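Local structure of ABC transporter periplasmic substrate-binding protein (Desulfovibrio alaskensis, 5MY5) at residues 47-50 and 51-55; 113-116 and 117-121; 139-142 and 143-147; 198-201 and 202-205; 249-252 and 253-256. The protein probably binds tungstate in the periplasm with high selectivity and hands it to an ABC transporter for uptake into the cell. The protein carries 2 engineered substitutions. All coordinates share one frame; numbering follows the deposited sequence.

Contact 1: 47-50 and 51-55; sequences PQFT and KDTGI
The C-terminal end of helix 41-53 runs out here into the loop that leads to strand 56-62, and Phe49 and Thr50 on the last turns reach across to Thr53 and Ile55. Gly54, with a phi of 78°, is the first residue to leave helical geometry; its N still bonds to Thr50 O at 2.8 Å. Thr53 adds a side-chain bond at this end: its OG1 donates to Phe49 O over 2.7 Å, lying 42° out of the carbonyl plane. Thr53 OG1 in turn accepts from Ile55 N at 3.2 Å, an ST turn. Because OG1 of Thr53 stands between backbone N and carbonyl carbon (chi1 70°), it also sits over one face of the Phe49 ring, off centre toward the rim, 3.5 Å from CE1. Ile55 packs CG2 and CB on CE2 of that ring, CE2 to CG2 being 3.7 Å. Thr50 OG1 donates to Ile55 O at 2.8 Å. Beyond the segments, Phe245 meets the Phe49 ring edge-to-face and Trp248 NE1 bonds to Asp52 OD2, so helix 239-250 covers this side. The two threonine hydroxyls thus supply donors to backbone carbonyls where the helix ends, and Thr53 OG1, both donor and acceptor, lies against the Phe49 ring with its polar needs met.

Contact 2: 113-116 and 117-121; sequences AADP and AGVKG
With CG of Asp115 trans to its backbone N (chi1 -176°) and the carboxylate only slightly twisted, both oxygens of this side chain face the backbone of Val119 and Lys120. OD1 accepts from Val119 N at 3.0 Å with an N-H...O angle of 158°, and OD2 accepts from Lys120 N, also at 3.0 Å and equally straight. Each donor comes in on the syn side and lies about 20° out of the carboxylate plane, so one carboxylate spans two consecutive amides. Between acceptor and donors the chain makes a type I beta turn from Asp115 to Gly118, closed by Gly118 N to Asp115 O at 2.8 Å. The turn lies in the loop that connects strand 100-112 to helix 124-133. Aliphatic atoms flank the carboxylate: CG2 of Val119 is 3.6 Å from Asp115 OD1, and CB of Lys120 is 3.4 Å from Asp115 OD2. The long arm of Lys120 then leads away from the turn. Tyr189 of strand 189-193 places its OH against both Asp115 OD1 and Ala117 N, giving OD1 a second bond, while Val119 rests on helix 124-133 through Ala127, Lys130 and Ile131.

Contact 3: 139-142 and 143-147; sequences VSRG and DNSGT
The guanidinium of Arg141 and the carboxylate of Asp143 form a salt bridge with their planes 69° apart, so the two groups meet steeply and not as a flat, paired fork. A single oxygen does the work: OD2 of Asp143 takes NH2 of Arg141 at 2.9 Å through its syn lone pair, near the guanidinium edge but 24° out of plane, while the bond from NE at 3.4 Å is weak. Bends at chi2 and chi3 fold the arginine back over the turn. Ser145 then comes over one guanidinium face, its OG 3.5 Å from CZ of Arg141, and Thr147 crosses the arginine at about a right angle, with CB 3.4 Å from NH1. The other aspartate oxygen, OD1, is held twice: it accepts Ser145 OG at 2.6 Å from the syn side and Ser145 N at 3.0 Å from above the carboxylate plane, the latter an Asx turn. Asp143 thereby positions Ser145, the N-cap residue, whose OG also accepts from His148 N. Arg141 NE has a further partner in Gln174 O. The turn joins strand 138-140 to helix 146-155 within the beta-alpha-beta unit completed by strand 169-171, and Arg141 also touches Met176 and Thr179 of helix 176-186.

Contact 4: 198-201 and 202-205; sequences IKYE and ASMD
A Schellman motif without glycine at its C-prime position is the striking feature where Tyr200 and Glu201 meet Ser203 and Met204: Asp205 takes the positive phi (50°) while ending helix 194-203. Asp205 N bonds to Ala202 O at 3.0 Å, and Gly206 N reaches Glu201 O. The preceding amide is poorly directed, since Met204 N makes weak bonds to both Tyr200 O and Glu201 O, each 3.2 Å long. Tyr200 O has a stronger partner in Ser203 OG, at 2.7 Å; a chi1 of 82° sets that hydroxyl between the serine's own N and carbonyl carbon, from where it folds back on the helix. Met204 completes the contact, slanting toward the ring. Its CG lies 4.2 Å from CE1 of Tyr200, and SD is 5.5 Å from the ring centroid, 46° off the normal, an oblique Met-aromatic contact. Regular i to i+4 bonds persist up to the residue before Met204, as from Ser203 N to Lys199 O. Outside, Tyr200 packs on Leu177, Ile180, Asn181 and Ala184 of helix 176-186, Ile198 touches Leu263 of strand 262-263 and Leu268 of strand 266-271, and Glu201 forms a salt bridge with Lys266 of that last strand.

Contact 5: 249-252 and 253-256; sequences MASP and ATQK
Side-chain-to-backbone bonds between Met249 and Gln255 and between Ser251 and Thr254 come first. Gln255 NE2 donates to Met249 O at 2.9 Å with an N-H...O angle of 158°, and the acceptor lies in the plane of the glutamine amide. A bend at chi2 (-81°) curls this chain back against the preceding helix end. Ser251 OG accepts from Thr254 N at 3.2 Å, nearly straight at 161°. That bond defines the motif: Ser251 is the N-cap of helix 252-260, in the tight corner where helix 239-250 stops and the next helix starts. Pro252 follows as the first residue of the new helix. Backbone bonds begin at once, Gln255 N to Ser251 O at 2.9 Å and almost linear, then Lys256 N to Pro252 O at 3.0 Å. Apolar contact is slight: CG2 of Thr254 comes 3.8 Å from CA of Met249 and 4.2 Å from its SD, the two side chains meeting at a slant. Ser251 OG also bonds to Trp248 O, back in the first helix. Both ends of the Gln255 amide have partners outside: OE1 accepts from Ala273 N, just past strand 266-271, and NE2 gives to Leu102 O, tying the corner to strand 100-112.

All five are local contacts and none touches another; contacts 1 and 5 come nearest, about 5 Å between closest atoms, on the same side of the chain's centre and sharing helix 239-250, which packs on contact 1 and ends in contact 5. Contact 3 is a surface contact, though its centre lies closest to the chain's centre; the others are partly buried. Contacts 1 and 4 close helices, mixing hydroxyl-to-carbonyl bonds with aromatic packing, whereas contacts 3 and 5 open them through a serine N-cap. Charge marks contacts 2 and 3: one carboxylate grips backbone amides in a loop, the other an arginine and a serine. Helix 176-186 borders both contacts 3 and 4.

Contact 1: 47-50 and 51-55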
loop_
_atom_site.group_PDB
_atom_site.type_symbol
_atom_site.label_atom_id
_atom_site.label_comp_id
_atom_site.label_asym_id
_atom_site.label_seq_id
_atom_site.Cartn_x
_atom_site.Cartn_y
_atom_site.Cartn_z
ATOM N N PRO A 47 -5.594 -15.167 13.343
ATOM C CA PRO A 47 -5.845 -16.048 14.516
ATOM C C PRO A 47 -6.349 -15.259 15.712
ATOM O O PRO A 47 -7.182 -15.751 16.490
ATOM C CB PRO A 47 -4.455 -16.632 14.845
ATOM C CG PRO A 47 -3.612 -16.380 13.675
ATOM C CD PRO A 47 -4.219 -15.276 12.847
ATOM N N GLN A 48 -5.940 -14.000 15.839
ATOM C CA GLN A 48 -6.465 -13.172 16.936
ATOM C C GLN A 48 -7.977 -12.844 16.757
ATOM O O GLN A 48 -8.792 -12.857 17.700
ATOM C CB GLN A 48 -5.680 -11.872 17.103
ATOM C CG GLN A 48 -4.143 -12.076 17.208
ATOM C CD GLN A 48 -3.262 -10.834 17.442
ATOM O OE1 GLN A 48 -3.259 -10.242 18.526
ATOM N NE2 GLN A 48 -2.390 -10.521 16.449
ATOM N N PHE A 49 -8.364 -12.511 15.524
ATOM C CA PHE A 49 -9.763 -12.293 15.185
ATOM C C PHE A 49 -10.557 -13.559 15.526
ATOM O O PHE A 49 -11.670 -13.460 16.114
ATOM C CB PHE A 49 -9.885 -11.970 13.655
ATOM C CG PHE A 49 -11.315 -11.836 13.151
ATOM C CD1 PHE A 49 -12.163 -10.959 13.662
ATOM C CD2 PHE A 49 -11.803 -12.730 12.141
ATOM C CE1 PHE A 49 -13.474 -10.831 13.211
ATOM C CE2 PHE A 49 -13.083 -12.579 11.666
ATOM C CZ PHE A 49 -13.921 -11.609 12.195
ATOM N N THR A 50 -10.073 -14.741 15.170
ATOM C CA THR A 50 -10.822 -15.977 15.426
ATOM C C THR A 50 -10.904 -16.269 16.956
ATOM O O THR A 50 -11.999 -16.624 17.453
ATOM C CB THR A 50 -10.204 -17.185 14.732
ATOM O OG1 THR A 50 -10.266 -16.995 13.323
ATOM C CG2 THR A 50 -10.960 -18.483 15.088
ATOM N N LYS A 51 -9.802 -16.022 17.668
ATOM C CA LYS A 51 -9.833 -16.120 19.162
ATOM C C LYS A 51 -10.874 -15.233 19.762
ATOM O O LYS A 51 -11.599 -15.609 20.703
ATOM C CB LYS A 51 -8.479 -15.679 19.732
ATOM C CG LYS A 51 -8.326 -15.792 21.231
ATOM C CD LYS A 51 -7.451 -16.977 21.554
ATOM C CE LYS A 51 -7.121 -17.014 23.042
ATOM N NZ LYS A 51 -7.161 -18.436 23.474
ATOM N N ASP A 52 -10.942 -13.995 19.299
ATOM C CA ASP A 52 -11.849 -13.016 19.894
ATOM C C ASP A 52 -13.297 -13.102 19.508
ATOM O O ASP A 52 -14.187 -12.693 20.279
ATOM C CB ASP A 52 -11.373 -11.583 19.607
ATOM C CG ASP A 52 -10.044 -11.241 20.244
ATOM O OD1 ASP A 52 -9.576 -11.919 21.208
ATOM O OD2 ASP A 52 -9.422 -10.238 19.776
ATOM N N THR A 53 -13.570 -13.669 18.341
ATOM C CA THR A 53 -14.907 -13.576 17.781
ATOM C C THR A 53 -15.555 -14.919 17.350
ATOM O O THR A 53 -16.766 -14.934 17.092
ATOM C CB THR A 53 -14.994 -12.666 16.498
ATOM O OG1 THR A 53 -14.330 -13.324 15.442
ATOM C CG2 THR A 53 -14.356 -11.373 16.680
ATOM N N GLY A 54 -14.744 -15.968 17.311
ATOM C CA GLY A 54 -15.101 -17.285 16.858
ATOM C C GLY A 54 -15.169 -17.440 15.380
ATOM O O GLY A 54 -15.508 -18.508 14.943
ATOM N N ILE A 55 -14.938 -16.384 14.618
ATOM C CA ILE A 55 -15.145 -16.401 13.181
ATOM C C ILE A 55 -13.824 -16.707 12.530
ATOM O O ILE A 55 -12.844 -16.106 12.863
ATOM C CB ILE A 55 -15.683 -15.020 12.685
ATOM C CG1 ILE A 55 -16.998 -14.692 13.351
ATOM C CG2 ILE A 55 -15.767 -15.054 11.134
ATOM C CD1 ILE A 55 -17.360 -13.234 13.174
#

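Contact 2: 113-116 and 117-121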
loop_
_atom_site.group_PDB
_atom_site.type_symbol
_atom_site.label_atom_id
_atom_site.label_comp_id
_atom_site.label_asym_id
_atom_site.label_seq_id
_atom_site.Cartn_x
_atom_site.Cartn_y
_atom_site.Cartn_z
ATOM N N ALA A 113 23.131 7.320 -0.272
ATOM C CA ALA A 113 23.411 8.027 0.997
ATOM C C ALA A 113 24.015 9.418 0.767
ATOM O O ALA A 113 23.688 10.345 1.471
ATOM C CB ALA A 113 24.343 7.191 1.908
ATOM N N ALA A 114 24.842 9.534 -0.271
ATOM C CA ALA A 114 25.470 10.811 -0.614
ATOM C C ALA A 114 24.475 11.833 -1.161
ATOM O O ALA A 114 24.739 13.051 -1.149
ATOM C CB ALA A 114 26.580 10.591 -1.621
ATOM N N ASP A 115 23.350 11.344 -1.709
ATOM C CA ASP A 115 22.240 12.194 -2.088
ATOM C C ASP A 115 22.647 13.305 -3.058
ATOM O O ASP A 115 22.583 14.519 -2.746
ATOM C CB ASP A 115 21.651 12.730 -0.805
ATOM C CG ASP A 115 20.426 13.551 -0.989
ATOM O OD1 ASP A 115 19.735 13.473 -2.004
ATOM O OD2 ASP A 115 20.001 14.264 -0.061
ATOM N N PRO A 116 23.030 12.915 -4.267
ATOM C CA PRO A 116 23.625 13.867 -5.205
ATOM C C PRO A 116 22.698 15.013 -5.601
ATOM O O PRO A 116 23.193 16.097 -5.909
ATOM C CB PRO A 116 24.070 12.980 -6.379
ATOM C CG PRO A 116 23.187 11.771 -6.277
ATOM C CD PRO A 116 23.003 11.544 -4.814
ATOM N N ALA A 117 21.360 14.864 -5.539
ATOM C CA ALA A 117 20.432 15.948 -5.765
ATOM C C ALA A 117 20.108 16.785 -4.560
ATOM O O ALA A 117 19.362 17.758 -4.673
ATOM C CB ALA A 117 19.109 15.382 -6.391
ATOM N N GLY A 118 20.537 16.311 -3.392
ATOM C CA GLY A 118 20.357 16.968 -2.118
ATOM C C GLY A 118 18.928 17.128 -1.723
ATOM O O GLY A 118 18.466 18.211 -1.329
ATOM N N VAL A 119 18.191 16.002 -1.800
ATOM C CA VAL A 119 16.772 16.063 -1.442
ATOM C C VAL A 119 16.364 15.611 -0.018
ATOM O O VAL A 119 15.191 15.704 0.329
ATOM C CB VAL A 119 15.920 15.238 -2.442
ATOM C CG1 VAL A 119 16.232 15.719 -3.842
ATOM C CG2 VAL A 119 16.131 13.746 -2.271
ATOM N N LYS A 120 17.297 15.102 0.781
ATOM C CA LYS A 120 16.935 14.606 2.118
ATOM C C LYS A 120 16.163 15.628 2.896
ATOM O O LYS A 120 16.559 16.790 2.986
ATOM C CB LYS A 120 18.171 14.138 2.854
ATOM C CG LYS A 120 17.898 13.358 4.143
ATOM C CD LYS A 120 19.255 13.022 4.761
ATOM C CE LYS A 120 19.149 12.430 6.150
ATOM N NZ LYS A 120 19.066 10.957 6.115
ATOM N N GLY A 121 15.019 15.182 3.436
ATOM C CA GLY A 121 14.188 15.996 4.295
ATOM C C GLY A 121 13.350 17.020 3.567
ATOM O O GLY A 121 12.643 17.857 4.205
#

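Contact 3: 139-142 and 143-147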
loop_
_atom_site.group_PDB
_atom_site.type_symbol
_atom_site.label_atom_id
_atom_site.label_comp_id
_atom_site.label_asym_id
_atom_site.label_seq_id
_atom_site.Cartn_x
_atom_site.Cartn_y
_atom_site.Cartn_z
ATOM N N VAL A 139 14.160 6.171 -11.006
ATOM C CA VAL A 139 13.752 4.894 -11.523
ATOM C C VAL A 139 12.299 4.582 -11.175
ATOM O O VAL A 139 11.897 4.505 -10.029
ATOM C CB VAL A 139 14.657 3.760 -11.001
ATOM C CG1 VAL A 139 14.353 2.524 -11.719
ATOM C CG2 VAL A 139 16.142 4.082 -11.130
ATOM N N SER A 140 11.482 4.476 -12.224
ATOM C CA SER A 140 10.067 4.090 -12.182
ATOM C C SER A 140 9.900 2.561 -12.385
ATOM O O SER A 140 10.612 2.004 -13.275
ATOM C CB SER A 140 9.282 4.827 -13.343
ATOM O OG SER A 140 7.951 4.502 -13.428
ATOM N N ARG A 141 8.906 2.003 -11.746
ATOM C CA ARG A 141 8.455 0.622 -12.018
ATOM C C ARG A 141 8.064 0.451 -13.518
ATOM O O ARG A 141 8.343 -0.612 -14.086
ATOM C CB ARG A 141 7.293 0.258 -11.153
ATOM C CG ARG A 141 7.568 0.160 -9.644
ATOM C CD ARG A 141 8.253 -1.133 -9.313
ATOM N NE ARG A 141 7.332 -2.248 -9.583
ATOM C CZ ARG A 141 6.405 -2.708 -8.792
ATOM N NH1 ARG A 141 6.225 -2.300 -7.545
ATOM N NH2 ARG A 141 5.618 -3.696 -9.234
ATOM N N GLY A 142 7.436 1.472 -14.142
ATOM C CA GLY A 142 6.951 1.364 -15.551
ATOM C C GLY A 142 6.128 0.120 -15.873
ATOM O O GLY A 142 6.203 -0.342 -16.982
ATOM N N ASP A 143 5.316 -0.371 -14.937
ATOM C CA ASP A 143 4.602 -1.652 -15.145
ATOM C C ASP A 143 3.120 -1.625 -14.853
ATOM O O ASP A 143 2.481 -2.709 -14.815
ATOM C CB ASP A 143 5.285 -2.744 -14.294
ATOM C CG ASP A 143 5.086 -2.574 -12.822
ATOM O OD1 ASP A 143 4.664 -1.493 -12.338
ATOM O OD2 ASP A 143 5.471 -3.510 -12.121
ATOM N N ASN A 144 2.542 -0.445 -14.686
ATOM C CA ASN A 144 1.145 -0.249 -14.335
ATOM C C ASN A 144 0.708 -0.920 -13.040
ATOM O O ASN A 144 -0.485 -1.076 -12.786
ATOM C CB ASN A 144 0.209 -0.639 -15.517
ATOM C CG ASN A 144 0.742 -0.219 -16.871
ATOM O OD1 ASN A 144 1.115 -1.070 -17.698
ATOM N ND2 ASN A 144 0.777 1.070 -17.127
ATOM N N SER A 145 1.663 -1.275 -12.188
ATOM C CA SER A 145 1.306 -1.695 -10.866
ATOM C C SER A 145 0.667 -0.612 -10.020
ATOM O O SER A 145 0.757 0.583 -10.330
ATOM C CB SER A 145 2.557 -2.201 -10.117
ATOM O OG SER A 145 3.564 -1.163 -10.027
ATOM N N GLY A 146 0.131 -0.979 -8.864
ATOM C CA GLY A 146 -0.332 -0.032 -7.911
ATOM C C GLY A 146 0.759 0.963 -7.491
ATOM O O GLY A 146 0.523 2.165 -7.389
ATOM N N THR A 147 1.943 0.430 -7.266
ATOM C CA THR A 147 3.093 1.284 -6.891
ATOM C C THR A 147 3.375 2.278 -8.065
ATOM O O THR A 147 3.636 3.501 -7.833
ATOM C CB THR A 147 4.324 0.393 -6.585
ATOM O OG1 THR A 147 4.013 -0.413 -5.430
ATOM C CG2 THR A 147 5.535 1.241 -6.292
#

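Contact 4: 198-201 and 202-205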
loop_
_atom_site.group_PDB
_atom_site.type_symbol
_atom_site.label_atom_id
_atom_site.label_comp_id
_atom_site.label_asym_id
_atom_site.label_seq_id
_atom_site.Cartn_x
_atom_site.Cartn_y
_atom_site.Cartn_z
ATOM N N ILE A 198 12.306 -2.128 3.741
ATOM C CA ILE A 198 12.721 -2.870 4.951
ATOM C C ILE A 198 13.361 -4.234 4.555
ATOM O O ILE A 198 14.448 -4.638 5.081
ATOM C CB ILE A 198 11.535 -2.984 5.919
ATOM C CG1 ILE A 198 11.187 -1.662 6.553
ATOM C CG2 ILE A 198 11.849 -4.108 6.954
ATOM C CD1 ILE A 198 9.832 -1.675 7.177
ATOM N N LYS A 199 12.745 -5.011 3.661
ATOM C CA LYS A 199 13.295 -6.313 3.278
ATOM C C LYS A 199 14.608 -6.141 2.541
ATOM O O LYS A 199 15.582 -6.901 2.770
ATOM C CB LYS A 199 12.260 -7.118 2.424
ATOM C CG LYS A 199 11.034 -7.521 3.269
ATOM C CD LYS A 199 9.926 -8.238 2.494
ATOM C CE LYS A 199 8.829 -8.722 3.481
ATOM N NZ LYS A 199 7.468 -9.033 2.864
ATOM N N TYR A 200 14.667 -5.174 1.636
ATOM C CA TYR A 200 15.909 -4.913 0.902
ATOM C C TYR A 200 17.103 -4.455 1.874
ATOM O O TYR A 200 18.230 -4.925 1.758
ATOM C CB TYR A 200 15.618 -3.757 -0.115
ATOM C CG TYR A 200 16.829 -3.045 -0.658
ATOM C CD1 TYR A 200 17.637 -3.699 -1.566
ATOM C CD2 TYR A 200 17.156 -1.711 -0.297
ATOM C CE1 TYR A 200 18.807 -3.126 -2.047
ATOM C CE2 TYR A 200 18.260 -1.102 -0.838
ATOM C CZ TYR A 200 19.056 -1.801 -1.707
ATOM O OH TYR A 200 20.152 -1.034 -2.113
ATOM N N GLU A 201 16.811 -3.559 2.794
ATOM C CA GLU A 201 17.771 -3.043 3.764
ATOM C C GLU A 201 18.324 -4.257 4.605
ATOM O O GLU A 201 19.544 -4.366 4.807
ATOM C CB GLU A 201 17.009 -2.107 4.682
ATOM C CG GLU A 201 17.842 -1.528 5.819
ATOM C CD GLU A 201 17.039 -0.712 6.795
ATOM O OE1 GLU A 201 15.922 -1.053 7.202
ATOM O OE2 GLU A 201 17.494 0.379 7.158
ATOM N N ALA A 202 17.457 -5.169 4.987
ATOM C CA ALA A 202 17.885 -6.409 5.713
ATOM C C ALA A 202 18.721 -7.375 4.881
ATOM O O ALA A 202 19.676 -7.930 5.369
ATOM C CB ALA A 202 16.655 -7.103 6.337
ATOM N N SER A 203 18.407 -7.535 3.606
ATOM C CA SER A 203 19.262 -8.247 2.683
ATOM C C SER A 203 20.652 -7.714 2.500
ATOM O O SER A 203 21.501 -8.487 2.020
ATOM C CB SER A 203 18.573 -8.438 1.318
ATOM O OG SER A 203 18.703 -7.306 0.526
ATOM N N MET A 204 20.875 -6.431 2.801
ATOM C CA MET A 204 22.212 -5.840 2.824
ATOM C C MET A 204 22.713 -5.628 4.253
ATOM O O MET A 204 23.421 -4.632 4.520
ATOM C CB MET A 204 22.217 -4.542 2.035
ATOM C CG MET A 204 21.611 -4.647 0.630
ATOM S SD MET A 204 22.645 -5.232 -0.722
ATOM C CE MET A 204 24.116 -4.237 -0.561
ATOM N N ASP A 205 22.343 -6.513 5.174
ATOM C CA ASP A 205 22.790 -6.440 6.604
ATOM C C ASP A 205 22.602 -5.077 7.233
ATOM O O ASP A 205 23.444 -4.624 7.996
ATOM C CB ASP A 205 24.282 -6.811 6.784
ATOM C CG ASP A 205 24.619 -8.163 6.250
ATOM O OD1 ASP A 205 24.098 -9.159 6.798
ATOM O OD2 ASP A 205 25.429 -8.227 5.290
#

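Contact 5: 249-252 and 253-256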
loop_
_atom_site.group_PDB
_atom_site.type_symbol
_atom_site.label_atom_id
_atom_site.label_comp_id
_atom_site.label_asym_id
_atom_site.label_seq_id
_atom_site.Cartn_x
_atom_site.Cartn_y
_atom_site.Cartn_z
ATOM N N MET A 249 -11.595 -4.683 13.818
ATOM C CA MET A 249 -10.383 -4.046 13.353
ATOM C C MET A 249 -10.362 -2.605 13.840
ATOM O O MET A 249 -9.252 -2.043 13.970
ATOM C CB MET A 249 -10.372 -3.918 11.802
ATOM C CG MET A 249 -10.108 -5.235 11.151
ATOM S SD MET A 249 -8.363 -5.757 11.264
ATOM C CE MET A 249 -7.656 -4.688 9.946
ATOM N N ALA A 250 -11.539 -1.975 14.014
ATOM C CA ALA A 250 -11.604 -0.533 14.414
ATOM C C ALA A 250 -11.507 -0.370 15.960
ATOM O O ALA A 250 -11.430 0.758 16.446
ATOM C CB ALA A 250 -12.901 0.096 13.950
ATOM N N SER A 251 -11.511 -1.464 16.686
ATOM C CA SER A 251 -11.513 -1.404 18.175
ATOM C C SER A 251 -10.185 -0.854 18.608
ATOM O O SER A 251 -9.137 -1.096 17.979
ATOM C CB SER A 251 -11.715 -2.828 18.736
ATOM O OG SER A 251 -10.642 -3.696 18.572
ATOM N N PRO A 252 -10.162 -0.105 19.706
ATOM C CA PRO A 252 -8.843 0.305 20.212
ATOM C C PRO A 252 -7.779 -0.772 20.365
ATOM O O PRO A 252 -6.588 -0.537 20.107
ATOM C CB PRO A 252 -9.207 0.879 21.598
ATOM C CG PRO A 252 -10.591 1.417 21.400
ATOM C CD PRO A 252 -11.291 0.482 20.441
ATOM N N ALA A 253 -8.136 -1.954 20.850
ATOM C CA ALA A 253 -7.143 -2.981 21.119
ATOM C C ALA A 253 -6.569 -3.462 19.773
ATOM O O ALA A 253 -5.398 -3.693 19.681
ATOM C CB ALA A 253 -7.729 -4.155 21.912
ATOM N N THR A 254 -7.427 -3.677 18.739
ATOM C CA THR A 254 -6.859 -4.175 17.474
ATOM C C THR A 254 -6.102 -3.056 16.758
ATOM O O THR A 254 -5.088 -3.316 16.164
ATOM C CB THR A 254 -7.935 -4.772 16.563
ATOM O OG1 THR A 254 -8.649 -5.825 17.295
ATOM C CG2 THR A 254 -7.352 -5.346 15.304
ATOM N N GLN A 255 -6.552 -1.814 16.838
ATOM C CA GLN A 255 -5.762 -0.649 16.386
ATOM C C GLN A 255 -4.360 -0.650 16.957
ATOM O O GLN A 255 -3.374 -0.523 16.261
ATOM C CB GLN A 255 -6.524 0.619 16.620
ATOM C CG GLN A 255 -7.808 0.779 15.794
ATOM C CD GLN A 255 -7.509 1.264 14.421
ATOM O OE1 GLN A 255 -7.131 2.434 14.289
ATOM N NE2 GLN A 255 -7.684 0.385 13.386
ATOM N N LYS A 256 -4.277 -0.887 18.269
ATOM C CA LYS A 256 -2.997 -0.945 18.912
ATOM C C LYS A 256 -2.194 -2.096 18.343
ATOM O O LYS A 256 -1.021 -1.930 18.074
ATOM C CB LYS A 256 -3.169 -1.042 20.465
ATOM C CG LYS A 256 -1.870 -1.101 21.231
ATOM C CD LYS A 256 -2.096 -1.087 22.742
ATOM C CE LYS A 256 -0.727 -0.859 23.394
ATOM N NZ LYS A 256 -0.649 -1.297 24.822
#